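Local coordinates for neurogenic locus protein delta (PDB 7ALK) that serves as a transmembrane ligand for the Notch receptor, helping to separate neural from epidermal cell lineages, this piece holding its C2, DSL and first EGF domains, at residues Lys9-Asp14 / Thr152-Asp157; Glu109-Thr114 / Lys124-Arg129; Gln128-Gln133 / Asn145-Gln150; Glu141-Lys146 / Tyr156-Thr161. All blocks are in the same frame, centred on the assembly; numbering follows the deposited sequence.

Interaction 1: residues Lys9-Asp14 / Thr152-Asp157; sequences KYFSND and TSLEYD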
# COMPACT_ATOMS: atom_id res chain seq x y z
N LYS A 9 -8.20 2.82 -10.86
CA LYS A 9 -7.96 3.89 -11.82
C LYS A 9 -9.18 4.20 -12.67
O LYS A 9 -9.71 5.31 -12.60
CB LYS A 9 -6.76 3.53 -12.71
CG LYS A 9 -5.46 3.33 -11.94
CD LYS A 9 -4.24 3.43 -12.85
CE LYS A 9 -4.26 2.36 -13.92
NZ LYS A 9 -3.08 2.47 -14.83
N TYR A 10 -9.66 3.25 -13.46
CA TYR A 10 -10.77 3.50 -14.37
C TYR A 10 -11.69 2.30 -14.43
O TYR A 10 -11.24 1.17 -14.62
CB TYR A 10 -10.26 3.84 -15.78
CG TYR A 10 -11.29 4.51 -16.66
CD1 TYR A 10 -11.44 5.89 -16.65
CD2 TYR A 10 -12.10 3.77 -17.50
CE1 TYR A 10 -12.37 6.52 -17.46
CE2 TYR A 10 -13.04 4.38 -18.31
CZ TYR A 10 -13.17 5.76 -18.29
OH TYR A 10 -14.10 6.38 -19.09
N PHE A 11 -12.99 2.55 -14.26
CA PHE A 11 -14.03 1.57 -14.51
C PHE A 11 -14.83 2.02 -15.73
O PHE A 11 -15.29 3.16 -15.78
CB PHE A 11 -14.95 1.40 -13.30
CG PHE A 11 -15.98 0.32 -13.47
CD1 PHE A 11 -15.63 -1.01 -13.38
CD2 PHE A 11 -17.31 0.65 -13.70
CE1 PHE A 11 -16.57 -2.01 -13.54
CE2 PHE A 11 -18.26 -0.34 -13.86
CZ PHE A 11 -17.89 -1.67 -13.77
N SER A 12 -14.98 1.13 -16.70
CA SER A 12 -15.58 1.46 -17.99
C SER A 12 -16.91 0.73 -18.14
O SER A 12 -16.96 -0.50 -18.04
CB SER A 12 -14.64 1.10 -19.14
OG SER A 12 -15.16 1.54 -20.38
N ASN A 13 -17.98 1.49 -18.38
CA ASN A 13 -19.30 0.92 -18.62
C ASN A 13 -20.21 1.97 -19.24
O ASN A 13 -21.15 2.45 -18.59
CB ASN A 13 -19.89 0.38 -17.32
CG ASN A 13 -21.24 -0.29 -17.52
OD1 ASN A 13 -22.21 0.03 -16.84
ND2 ASN A 13 -21.31 -1.21 -18.48
N ASP A 14 -19.95 2.33 -20.50
CA ASP A 14 -20.70 3.40 -21.15
C ASP A 14 -22.15 3.02 -21.41
O ASP A 14 -22.99 3.91 -21.59
CB ASP A 14 -20.03 3.78 -22.47
CG ASP A 14 -18.60 4.25 -22.28
OD1 ASP A 14 -18.30 4.82 -21.21
OD2 ASP A 14 -17.78 4.05 -23.20
N THR A 152 -18.06 -4.50 -19.10
CA THR A 152 -17.36 -3.61 -18.19
C THR A 152 -15.87 -3.92 -18.16
O THR A 152 -15.43 -5.02 -18.50
CB THR A 152 -17.93 -3.72 -16.77
OG1 THR A 152 -17.92 -5.09 -16.35
CG2 THR A 152 -19.35 -3.20 -16.73
N SER A 153 -15.10 -2.92 -17.74
CA SER A 153 -13.65 -3.04 -17.64
C SER A 153 -13.18 -2.23 -16.44
O SER A 153 -13.58 -1.07 -16.28
CB SER A 153 -12.96 -2.54 -18.91
OG SER A 153 -11.55 -2.47 -18.74
N LEU A 154 -12.34 -2.83 -15.60
CA LEU A 154 -11.82 -2.19 -14.40
C LEU A 154 -10.30 -2.23 -14.44
O LEU A 154 -9.71 -3.31 -14.57
CB LEU A 154 -12.34 -2.87 -13.13
CG LEU A 154 -11.78 -2.33 -11.82
CD1 LEU A 154 -11.99 -0.83 -11.71
CD2 LEU A 154 -12.41 -3.04 -10.64
N GLU A 155 -9.67 -1.07 -14.32
CA GLU A 155 -8.22 -0.94 -14.33
C GLU A 155 -7.74 -0.53 -12.94
O GLU A 155 -8.35 0.34 -12.30
CB GLU A 155 -7.77 0.08 -15.38
CG GLU A 155 -6.28 0.05 -15.68
CD GLU A 155 -5.90 0.95 -16.84
OE1 GLU A 155 -6.82 1.43 -17.54
OE2 GLU A 155 -4.69 1.19 -17.04
N TYR A 156 -6.65 -1.14 -12.49
CA TYR A 156 -6.20 -0.95 -11.12
C TYR A 156 -4.70 -1.21 -11.03
O TYR A 156 -4.11 -1.88 -11.88
CB TYR A 156 -6.94 -1.87 -10.14
CG TYR A 156 -6.84 -3.33 -10.51
CD1 TYR A 156 -7.69 -3.89 -11.46
CD2 TYR A 156 -5.90 -4.16 -9.92
CE1 TYR A 156 -7.60 -5.22 -11.81
CE2 TYR A 156 -5.80 -5.49 -10.26
CZ TYR A 156 -6.65 -6.02 -11.21
OH TYR A 156 -6.56 -7.35 -11.55
N ASP A 157 -4.09 -0.67 -9.97
CA ASP A 157 -2.71 -0.96 -9.60
C ASP A 157 -2.69 -1.52 -8.19
O ASP A 157 -3.52 -1.16 -7.35
CB ASP A 157 -1.83 0.30 -9.67
CG ASP A 157 -1.93 1.02 -11.00
OD1 ASP A 157 -2.32 0.38 -12.00
OD2 ASP A 157 -1.62 2.23 -11.04
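Lys9 holds CG anti to its carbonyl carbon (chi1 -60°), and a bend at chi3 (-62°) turns CE back across to Glu155. Glu155 starts the other way, with CG anti to the backbone N (chi1 -167°), and then runs out extended. The two chains meet obliquely: Lys9 CE rests 3.5 Å from Glu155 CG, and NZ reaches OE2 at 3.0 Å, from above the carboxylate plane. The same ammonium has a second, looser salt bridge to Asp157, NZ to OD1 3.6 Å, with the lysine chain lying roughly perpendicular to the aspartate. Asp157 itself is shared more widely, taking a hydrogen bond from Thr144 and a salt bridge from Arg7. Beneath the charges the backbone forms a classic beta bulge, since Lys9 and Tyr10 both face Glu155; Lys9 N gives its hydrogen to Glu155 O at 2.9 Å. Glu155 N bonds to Tyr10 O at 2.8 Å, and Ser12 and Ser153 form the hydrogen-bonded pair beyond. On the other face of the sheet, Leu154 CB meets the edge of the Phe11 ring at CD1 (3.8 Å), while Thr152 CB touches CZ at 3.6 Å. This apolar side turns toward strands 103-113 and 124-135 in the beta sandwich of the C2 domain, where Thr152 OG1 is hydrogen-bonded to Gln128 OE1. An alanine in place of Lys9 would probably leave Glu155 OE2 without its charged mate and Asp157 leaning on Arg7 and Thr144. Chemically, the contact is two-sided: a lysine shared by two acids, which should damp their mutual repulsion, and hydrophobic packing on the reverse.

Interaction 2: residues Glu109-Thr114 / Lys124-Arg129; sequences EAWHDT and KLLIQR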
# COMPACT_ATOMS: atom_id res chain seq x y z
N GLU A 109 -15.35 -6.31 -6.47
CA GLU A 109 -16.67 -6.31 -7.08
C GLU A 109 -17.10 -4.88 -7.38
O GLU A 109 -16.94 -3.99 -6.53
CB GLU A 109 -17.70 -6.98 -6.16
CG GLU A 109 -17.46 -8.45 -5.88
CD GLU A 109 -18.37 -8.99 -4.80
OE1 GLU A 109 -18.80 -8.20 -3.93
OE2 GLU A 109 -18.66 -10.20 -4.81
N ALA A 110 -17.64 -4.67 -8.57
CA ALA A 110 -18.28 -3.41 -8.93
C ALA A 110 -19.79 -3.60 -8.86
O ALA A 110 -20.33 -4.53 -9.47
CB ALA A 110 -17.86 -2.96 -10.33
N TRP A 111 -20.47 -2.73 -8.12
CA TRP A 111 -21.88 -2.90 -7.82
C TRP A 111 -22.67 -1.66 -8.21
O TRP A 111 -22.18 -0.53 -8.13
CB TRP A 111 -22.11 -3.17 -6.33
CG TRP A 111 -21.88 -4.59 -5.93
CD1 TRP A 111 -20.68 -5.19 -5.72
CD2 TRP A 111 -22.88 -5.58 -5.68
NE1 TRP A 111 -20.87 -6.50 -5.36
CE2 TRP A 111 -22.21 -6.77 -5.33
CE3 TRP A 111 -24.28 -5.58 -5.73
CZ2 TRP A 111 -22.89 -7.94 -5.02
CZ3 TRP A 111 -24.95 -6.75 -5.42
CH2 TRP A 111 -24.26 -7.91 -5.07
N HIS A 112 -23.91 -1.89 -8.65
CA HIS A 112 -24.88 -0.83 -8.81
C HIS A 112 -25.68 -0.67 -7.52
O HIS A 112 -25.90 -1.64 -6.79
CB HIS A 112 -25.83 -1.13 -9.97
CG HIS A 112 -27.02 -0.23 -10.03
ND1 HIS A 112 -26.97 1.06 -10.53
CD2 HIS A 112 -28.31 -0.43 -9.65
CE1 HIS A 112 -28.16 1.61 -10.45
NE2 HIS A 112 -29.00 0.73 -9.92
N ASP A 113 -26.09 0.56 -7.23
CA ASP A 113 -26.80 0.85 -5.99
C ASP A 113 -27.57 2.15 -6.16
O ASP A 113 -26.97 3.20 -6.38
CB ASP A 113 -25.83 0.94 -4.82
CG ASP A 113 -26.44 0.48 -3.51
OD1 ASP A 113 -27.49 -0.20 -3.55
OD2 ASP A 113 -25.87 0.80 -2.44
N THR A 114 -28.90 2.08 -6.05
CA THR A 114 -29.71 3.28 -6.12
C THR A 114 -29.55 4.10 -4.84
O THR A 114 -29.02 3.63 -3.82
CB THR A 114 -31.18 2.93 -6.35
OG1 THR A 114 -31.65 2.12 -5.28
CG2 THR A 114 -31.33 2.17 -7.66
N LYS A 124 -29.86 -2.99 -5.63
CA LYS A 124 -28.46 -3.26 -5.94
C LYS A 124 -28.36 -4.39 -6.95
O LYS A 124 -29.13 -5.36 -6.90
CB LYS A 124 -27.68 -3.62 -4.67
CG LYS A 124 -28.21 -4.84 -3.94
CD LYS A 124 -27.35 -5.20 -2.74
CE LYS A 124 -27.81 -6.51 -2.13
NZ LYS A 124 -27.10 -6.81 -0.86
N LEU A 125 -27.41 -4.26 -7.88
CA LEU A 125 -27.14 -5.27 -8.89
C LEU A 125 -25.64 -5.38 -9.08
O LEU A 125 -24.96 -4.37 -9.26
CB LEU A 125 -27.81 -4.92 -10.23
CG LEU A 125 -29.33 -4.73 -10.25
CD1 LEU A 125 -29.78 -4.21 -11.61
CD2 LEU A 125 -30.04 -6.03 -9.92
N LEU A 126 -25.13 -6.61 -9.04
CA LEU A 126 -23.70 -6.85 -9.23
C LEU A 126 -23.32 -6.63 -10.68
O LEU A 126 -23.84 -7.30 -11.58
CB LEU A 126 -23.34 -8.27 -8.79
CG LEU A 126 -21.95 -8.77 -9.18
CD1 LEU A 126 -20.86 -8.02 -8.43
CD2 LEU A 126 -21.83 -10.27 -8.95
N ILE A 127 -22.40 -5.70 -10.92
CA ILE A 127 -21.97 -5.38 -12.29
C ILE A 127 -20.84 -6.30 -12.75
O ILE A 127 -20.92 -6.91 -13.82
CB ILE A 127 -21.55 -3.90 -12.39
CG1 ILE A 127 -22.53 -3.01 -11.63
CG2 ILE A 127 -21.47 -3.47 -13.84
CD1 ILE A 127 -22.07 -1.57 -11.54
N GLN A 128 -19.78 -6.41 -11.96
CA GLN A 128 -18.63 -7.21 -12.35
C GLN A 128 -17.92 -7.72 -11.10
O GLN A 128 -17.92 -7.06 -10.06
CB GLN A 128 -17.65 -6.41 -13.22
CG GLN A 128 -16.52 -7.24 -13.81
CD GLN A 128 -15.52 -6.41 -14.59
OE1 GLN A 128 -15.80 -5.27 -14.96
NE2 GLN A 128 -14.35 -6.97 -14.84
N ARG A 129 -17.30 -8.89 -11.23
CA ARG A 129 -16.52 -9.50 -10.16
C ARG A 129 -15.21 -10.01 -10.73
O ARG A 129 -15.20 -10.67 -11.78
CB ARG A 129 -17.28 -10.64 -9.49
CG ARG A 129 -16.50 -11.36 -8.40
CD ARG A 129 -17.17 -12.66 -8.02
NE ARG A 129 -18.57 -12.47 -7.67
CZ ARG A 129 -19.04 -12.45 -6.43
NH1 ARG A 129 -18.24 -12.64 -5.39
NH2 ARG A 129 -20.33 -12.24 -6.23
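Trp111 meets Leu126 face-on, its CG turned anti to the carbonyl carbon (chi1 -81°), which helps to lay the indole over the leucine. Leu126 CB sits 3.7 Å from the centroid of the six-membered ring and 8° off the normal, a CH-pi contact over the face. The CD1 branch covers the pyrrole end of the same face, 3.4 Å from Trp111 NE1. That N-H is spent within its own strand: it bonds to Glu109 OE1 at 3.0 Å, meeting the carboxylate from above its plane. The Glu109 chain is extended beyond CG and runs beside Arg129, pointing the same way; a salt bridge joins them, although the modelled position of OE2 is doubtful. Strands 103-113 and 124-135 form an antiparallel beta hairpin of the C2 domain here, broken by a classic beta bulge at which Ile127 and Gln128 both face Ala110. Ala110 O accepts from Ile127 N at 2.8 Å and from Gln128 N at 3.2 Å. The bulge directs the Ile127 side chain across the hairpin, with CG1 beside its own backbone N and CD1 3.4 Å from Trp111 C. Toward the turn of the hairpin, Lys124 runs alongside the indole, CD to CZ3 3.9 Å, and its CB also lies 3.6 Å from Asp113 OD1. The other carboxylate oxygen of Asp113 forms a salt bridge with Arg42 on the adjoining strand.

Interaction 3: residues Gln128-Gln133 / Asn145-Gln150; sequences QRLLVQ and NKSESQ. With NAG (2-acetamido-2-deoxy-beta-D-glucopyranose), chain D.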
# COMPACT_ATOMS: atom_id res chain seq x y z
N GLN A 128 -19.78 -6.41 -11.96
CA GLN A 128 -18.63 -7.21 -12.35
C GLN A 128 -17.92 -7.72 -11.10
O GLN A 128 -17.92 -7.06 -10.06
CB GLN A 128 -17.65 -6.41 -13.22
CG GLN A 128 -16.52 -7.24 -13.81
CD GLN A 128 -15.52 -6.41 -14.59
OE1 GLN A 128 -15.80 -5.27 -14.96
NE2 GLN A 128 -14.35 -6.97 -14.84
N ARG A 129 -17.30 -8.89 -11.23
CA ARG A 129 -16.52 -9.50 -10.16
C ARG A 129 -15.21 -10.01 -10.73
O ARG A 129 -15.20 -10.67 -11.78
CB ARG A 129 -17.28 -10.64 -9.49
CG ARG A 129 -16.50 -11.36 -8.40
CD ARG A 129 -17.17 -12.66 -8.02
NE ARG A 129 -18.57 -12.47 -7.67
CZ ARG A 129 -19.04 -12.45 -6.43
NH1 ARG A 129 -18.24 -12.64 -5.39
NH2 ARG A 129 -20.33 -12.24 -6.23
N LEU A 130 -14.10 -9.71 -10.06
CA LEU A 130 -12.79 -10.17 -10.48
C LEU A 130 -12.04 -10.75 -9.29
O LEU A 130 -12.19 -10.30 -8.15
CB LEU A 130 -11.97 -9.03 -11.11
CG LEU A 130 -11.60 -7.80 -10.27
CD1 LEU A 130 -10.24 -7.96 -9.61
CD2 LEU A 130 -11.64 -6.55 -11.13
N LEU A 131 -11.23 -11.78 -9.57
CA LEU A 131 -10.43 -12.46 -8.56
C LEU A 131 -8.96 -12.40 -8.98
O LEU A 131 -8.62 -12.75 -10.11
CB LEU A 131 -10.86 -13.92 -8.38
CG LEU A 131 -12.07 -14.24 -7.49
CD1 LEU A 131 -13.37 -13.66 -8.04
CD2 LEU A 131 -12.19 -15.75 -7.29
N VAL A 132 -8.10 -11.97 -8.06
CA VAL A 132 -6.66 -11.88 -8.30
C VAL A 132 -5.97 -12.63 -7.16
O VAL A 132 -6.01 -12.19 -6.01
CB VAL A 132 -6.17 -10.43 -8.38
CG1 VAL A 132 -4.69 -10.40 -8.73
CG2 VAL A 132 -6.98 -9.65 -9.39
N GLN A 133 -5.34 -13.76 -7.49
CA GLN A 133 -4.69 -14.62 -6.50
C GLN A 133 -3.33 -15.02 -7.06
O GLN A 133 -3.25 -15.87 -7.95
CB GLN A 133 -5.56 -15.83 -6.19
CG GLN A 133 -4.90 -16.88 -5.30
CD GLN A 133 -5.91 -17.82 -4.66
OE1 GLN A 133 -6.97 -17.39 -4.20
NE2 GLN A 133 -5.58 -19.10 -4.63
N ASN A 145 -3.02 -4.00 -13.77
CA ASN A 145 -3.80 -4.96 -14.53
C ASN A 145 -5.12 -4.32 -14.94
O ASN A 145 -5.45 -3.20 -14.52
CB ASN A 145 -4.05 -6.26 -13.75
CG ASN A 145 -4.22 -7.45 -14.66
OD1 ASN A 145 -5.32 -7.71 -15.16
ND2 ASN A 145 -3.14 -8.18 -14.90
N LYS A 146 -5.88 -5.04 -15.76
CA LYS A 146 -7.14 -4.54 -16.29
C LYS A 146 -8.03 -5.74 -16.59
O LYS A 146 -7.74 -6.51 -17.51
CB LYS A 146 -6.90 -3.70 -17.55
CG LYS A 146 -8.17 -3.22 -18.24
CD LYS A 146 -7.82 -2.47 -19.52
CE LYS A 146 -6.91 -3.30 -20.42
NZ LYS A 146 -6.43 -2.53 -21.60
N SER A 147 -9.10 -5.90 -15.81
CA SER A 147 -10.03 -6.99 -15.99
C SER A 147 -11.17 -6.56 -16.91
O SER A 147 -11.77 -5.50 -16.70
CB SER A 147 -10.59 -7.45 -14.64
OG SER A 147 -11.51 -8.52 -14.81
N GLU A 148 -11.45 -7.38 -17.92
CA GLU A 148 -12.45 -7.06 -18.94
C GLU A 148 -13.48 -8.18 -18.99
O GLU A 148 -13.12 -9.34 -19.23
CB GLU A 148 -11.80 -6.87 -20.31
CG GLU A 148 -10.73 -5.79 -20.34
CD GLU A 148 -9.83 -5.90 -21.56
OE1 GLU A 148 -9.50 -7.04 -21.96
OE2 GLU A 148 -9.46 -4.85 -22.12
N SER A 149 -14.75 -7.83 -18.78
CA SER A 149 -15.83 -8.81 -18.88
C SER A 149 -16.53 -8.70 -20.23
O SER A 149 -15.88 -8.49 -21.26
CB SER A 149 -16.83 -8.61 -17.74
OG SER A 149 -18.00 -9.38 -17.95
N GLN A 150 -17.86 -8.84 -20.23
CA GLN A 150 -18.61 -8.73 -21.47
C GLN A 150 -18.88 -7.27 -21.84
O GLN A 150 -18.82 -6.90 -23.02
CB GLN A 150 -19.93 -9.49 -21.36
CG GLN A 150 -20.73 -9.57 -22.65
CD GLN A 150 -20.16 -10.58 -23.63
OE1 GLN A 150 -19.36 -11.44 -23.26
NE2 GLN A 150 -20.58 -10.48 -24.89
C1 NAG D . -3.18 -9.32 -15.77
C2 NAG D . -1.77 -9.79 -16.14
C3 NAG D . -1.78 -11.28 -16.40
C4 NAG D . -2.07 -12.02 -15.10
C5 NAG D . -3.34 -11.47 -14.44
C6 NAG D . -3.09 -10.85 -13.09
C7 NAG D . -0.56 -7.94 -17.20
C8 NAG D . -0.13 -7.32 -18.50
N2 NAG D . -1.27 -9.07 -17.30
O3 NAG D . -0.51 -11.68 -16.91
O4 NAG D . -2.24 -13.41 -15.36
O5 NAG D . -3.98 -10.47 -15.26
O6 NAG D . -4.31 -10.49 -12.46
O7 NAG D . -0.29 -7.43 -16.12
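Gln128 reaches across to Ser147, its chain extended beyond CG and CG anti to the backbone N (chi1 -173°). That shape carries the amide across the interval between two strands, and NE2 arrives 3.2 Å from Ser147 OG. The other end of the amide, OE1, is taken by Thr152 OG1, so the group is held on its oxygen side by a hydrogen bond. Ser149 CB lies 4.1 Å from Gln128 CD. Ser147 points its own side chain back at the opposite strand, and Leu130 meets it there. Leu130 CG sits between the backbone N and the carbonyl carbon (chi1 62°); CD2 packs 3.8 Å from Ser147 CB, while Leu130 CB lies 3.8 Å from the serine OG. Contact between the two segments is loose, made by side chains, without backbone pairing between the segments. Farther along, Asn145 carries an N-linked sugar, with ND2 bonded to C1 of the N-acetylglucosamine at 1.4 Å. Asn145 OD1 receives a weak hydrogen bond from Lys146 N. The O6 atom of the sugar comes within 3.8 Å of Val132 CG1 on the opposing strand. The axes of strands 128-133 and 145-148 stay 8.4 Å apart at closest, because they belong to different sheets of the C2 beta sandwich. Strand 124-135 forms an outer strand of one sheet beside 103-113, whereas 143-148 pairs with 153-161, whose Leu154 and Tyr156 pack on Leu130 and Val132.

Interaction 4: residues Glu141-Lys146 / Tyr156-Thr161; sequences EWKTNK and YDFRVT. With NAG (2-acetamido-2-deoxy-beta-D-glucopyranose), chain D.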
# COMPACT_ATOMS: atom_id res chain seq x y z
N GLU A 141 7.26 -0.63 -6.70
CA GLU A 141 6.68 -0.51 -8.03
C GLU A 141 5.25 -1.03 -8.03
O GLU A 141 4.92 -2.01 -7.36
CB GLU A 141 7.52 -1.27 -9.07
CG GLU A 141 7.45 -2.79 -8.98
CD GLU A 141 7.89 -3.46 -10.26
OE1 GLU A 141 7.86 -2.80 -11.32
OE2 GLU A 141 8.28 -4.65 -10.21
N TRP A 142 4.39 -0.34 -8.78
CA TRP A 142 3.00 -0.76 -8.93
C TRP A 142 2.89 -1.82 -10.01
O TRP A 142 3.54 -1.75 -11.05
CB TRP A 142 2.11 0.42 -9.28
CG TRP A 142 2.01 1.48 -8.21
CD1 TRP A 142 2.78 2.59 -8.10
CD2 TRP A 142 1.07 1.52 -7.13
NE1 TRP A 142 2.39 3.33 -7.00
CE2 TRP A 142 1.34 2.69 -6.39
CE3 TRP A 142 0.03 0.68 -6.71
CZ2 TRP A 142 0.61 3.04 -5.26
CZ3 TRP A 142 -0.69 1.03 -5.58
CH2 TRP A 142 -0.40 2.20 -4.87
N LYS A 143 2.05 -2.82 -9.76
CA LYS A 143 1.69 -3.81 -10.77
C LYS A 143 0.30 -3.47 -11.28
O LYS A 143 -0.67 -3.45 -10.51
CB LYS A 143 1.74 -5.23 -10.20
CG LYS A 143 3.14 -5.69 -9.82
CD LYS A 143 3.16 -7.14 -9.38
CE LYS A 143 2.82 -8.08 -10.53
NZ LYS A 143 2.79 -9.51 -10.09
N THR A 144 0.20 -3.19 -12.58
CA THR A 144 -1.04 -2.72 -13.19
C THR A 144 -1.70 -3.86 -13.95
O THR A 144 -1.04 -4.60 -14.69
CB THR A 144 -0.76 -1.55 -14.14
OG1 THR A 144 -0.28 -0.43 -13.38
CG2 THR A 144 -2.02 -1.14 -14.89
N ASN A 145 -3.02 -4.00 -13.77
CA ASN A 145 -3.80 -4.96 -14.53
C ASN A 145 -5.12 -4.32 -14.94
O ASN A 145 -5.45 -3.20 -14.52
CB ASN A 145 -4.05 -6.26 -13.75
CG ASN A 145 -4.22 -7.45 -14.66
OD1 ASN A 145 -5.32 -7.71 -15.16
ND2 ASN A 145 -3.14 -8.18 -14.90
N LYS A 146 -5.88 -5.04 -15.76
CA LYS A 146 -7.14 -4.54 -16.29
C LYS A 146 -8.03 -5.74 -16.59
O LYS A 146 -7.74 -6.51 -17.51
CB LYS A 146 -6.90 -3.70 -17.55
CG LYS A 146 -8.17 -3.22 -18.24
CD LYS A 146 -7.82 -2.47 -19.52
CE LYS A 146 -6.91 -3.30 -20.42
NZ LYS A 146 -6.43 -2.53 -21.60
N TYR A 156 -6.65 -1.14 -12.49
CA TYR A 156 -6.20 -0.95 -11.12
C TYR A 156 -4.70 -1.21 -11.03
O TYR A 156 -4.11 -1.88 -11.88
CB TYR A 156 -6.94 -1.87 -10.14
CG TYR A 156 -6.84 -3.33 -10.51
CD1 TYR A 156 -7.69 -3.89 -11.46
CD2 TYR A 156 -5.90 -4.16 -9.92
CE1 TYR A 156 -7.60 -5.22 -11.81
CE2 TYR A 156 -5.80 -5.49 -10.26
CZ TYR A 156 -6.65 -6.02 -11.21
OH TYR A 156 -6.56 -7.35 -11.55
N ASP A 157 -4.09 -0.67 -9.97
CA ASP A 157 -2.71 -0.96 -9.60
C ASP A 157 -2.69 -1.52 -8.19
O ASP A 157 -3.52 -1.16 -7.35
CB ASP A 157 -1.83 0.30 -9.67
CG ASP A 157 -1.93 1.02 -11.00
OD1 ASP A 157 -2.32 0.38 -12.00
OD2 ASP A 157 -1.62 2.23 -11.04
N PHE A 158 -1.72 -2.40 -7.93
CA PHE A 158 -1.60 -3.01 -6.61
C PHE A 158 -0.14 -3.24 -6.29
O PHE A 158 0.67 -3.53 -7.18
CB PHE A 158 -2.38 -4.33 -6.52
CG PHE A 158 -1.92 -5.38 -7.50
CD1 PHE A 158 -2.38 -5.38 -8.80
CD2 PHE A 158 -1.02 -6.36 -7.11
CE1 PHE A 158 -1.96 -6.34 -9.70
CE2 PHE A 158 -0.60 -7.33 -8.00
CZ PHE A 158 -1.07 -7.32 -9.30
N ARG A 159 0.20 -3.11 -5.00
CA ARG A 159 1.57 -3.33 -4.54
C ARG A 159 1.56 -3.50 -3.03
O ARG A 159 0.56 -3.23 -2.36
CB ARG A 159 2.49 -2.18 -4.94
CG ARG A 159 2.27 -0.92 -4.12
CD ARG A 159 3.23 0.18 -4.52
NE ARG A 159 3.08 1.36 -3.68
CZ ARG A 159 3.73 2.50 -3.86
NH1 ARG A 159 4.60 2.65 -4.85
NH2 ARG A 159 3.51 3.51 -3.03
N VAL A 160 2.69 -3.96 -2.51
CA VAL A 160 2.95 -4.04 -1.08
C VAL A 160 4.23 -3.28 -0.79
O VAL A 160 5.26 -3.52 -1.44
CB VAL A 160 3.06 -5.49 -0.58
CG1 VAL A 160 2.99 -5.54 0.94
CG2 VAL A 160 1.99 -6.36 -1.19
N THR A 161 4.18 -2.37 0.18
CA THR A 161 5.34 -1.58 0.58
C THR A 161 5.44 -1.57 2.09
O THR A 161 4.43 -1.59 2.80
CB THR A 161 5.25 -0.14 0.05
OG1 THR A 161 4.01 0.45 0.45
CG2 THR A 161 5.36 -0.11 -1.47
C1 NAG D . -3.18 -9.32 -15.77
C2 NAG D . -1.77 -9.79 -16.14
C3 NAG D . -1.78 -11.28 -16.40
C4 NAG D . -2.07 -12.02 -15.10
C5 NAG D . -3.34 -11.47 -14.44
C6 NAG D . -3.09 -10.85 -13.09
C7 NAG D . -0.56 -7.94 -17.20
C8 NAG D . -0.13 -7.32 -18.50
N2 NAG D . -1.27 -9.07 -17.30
O3 NAG D . -0.51 -11.68 -16.91
O4 NAG D . -2.24 -13.41 -15.36
O5 NAG D . -3.98 -10.47 -15.26
O6 NAG D . -4.31 -10.49 -12.46
O7 NAG D . -0.29 -7.43 -16.12
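Trp142 and Arg159 stack, the guanidinium lying flat on the indole with centres 4.0 Å apart and planes at 12°. Arg159 CG sits between the backbone N and the carbonyl carbon (chi1 74°), and the chain then runs extended to NE across the indole. Its CD lies over the ring centre, a CH-pi contact, and Thr161 CG2 covers the far face of the guanidinium. The arginine's donors are used at its rim: NE bridges to Glu5 and NH1 makes a weak bond to Ser140 O. Between the strands of this hairpin the peptide groups of two pairs are mutually satisfied. Lys143 N gives to Phe158 O at 3.0 Å and takes a bond back from Phe158 N, and Asn145 with Tyr156 repeats the exchange. Thr144 OG1 donates to Asp157 OD1 at 2.6 Å, approaching from above the carboxylate plane, while OD2 goes to Arg7. On the opposite side of the sheet, Lys143 CB covers one face of the Phe158 ring, 3.9 Å from its centroid, and Lys143 NZ is hydrogen-bonded to Gln134 OE1. Beside it, Tyr156 OH lies 3.5 Å from CB of the glycosylated Asn145. An alanine at Trp142 would probably leave one face of the Arg159 guanidinium without its stacking partner, and Arg7 without its cation-pi partner. In this C2-domain hairpin Arg159 meets an acid and an aromatic face, and Asp157 a hydroxyl and Arg7, so the charges are probably well balanced.

From the N terminus, strand 3-12 has among its partners the late strand 153-161: interaction 1 joins the two and closes a long loop holding much of the C2 domain. Within that loop, interaction 2 closes the short hairpin 103-113/124-135. Interaction 3 starts on the strand where interaction 2 ends and steps across to 143-148, linking the two sheets of the sandwich. Interaction 4 opens where interaction 3 finishes and closes the hairpin 143-148/153-161; it ends on the same strand as interaction 1, sharing Tyr156 and Asp157, but runs past it. Thus 2 and 3 both lie inside 1 and overlap at Gln128-Arg129, while 2 closes before 4 opens. Interactions 3 and 4 also share the sugar on Asn145.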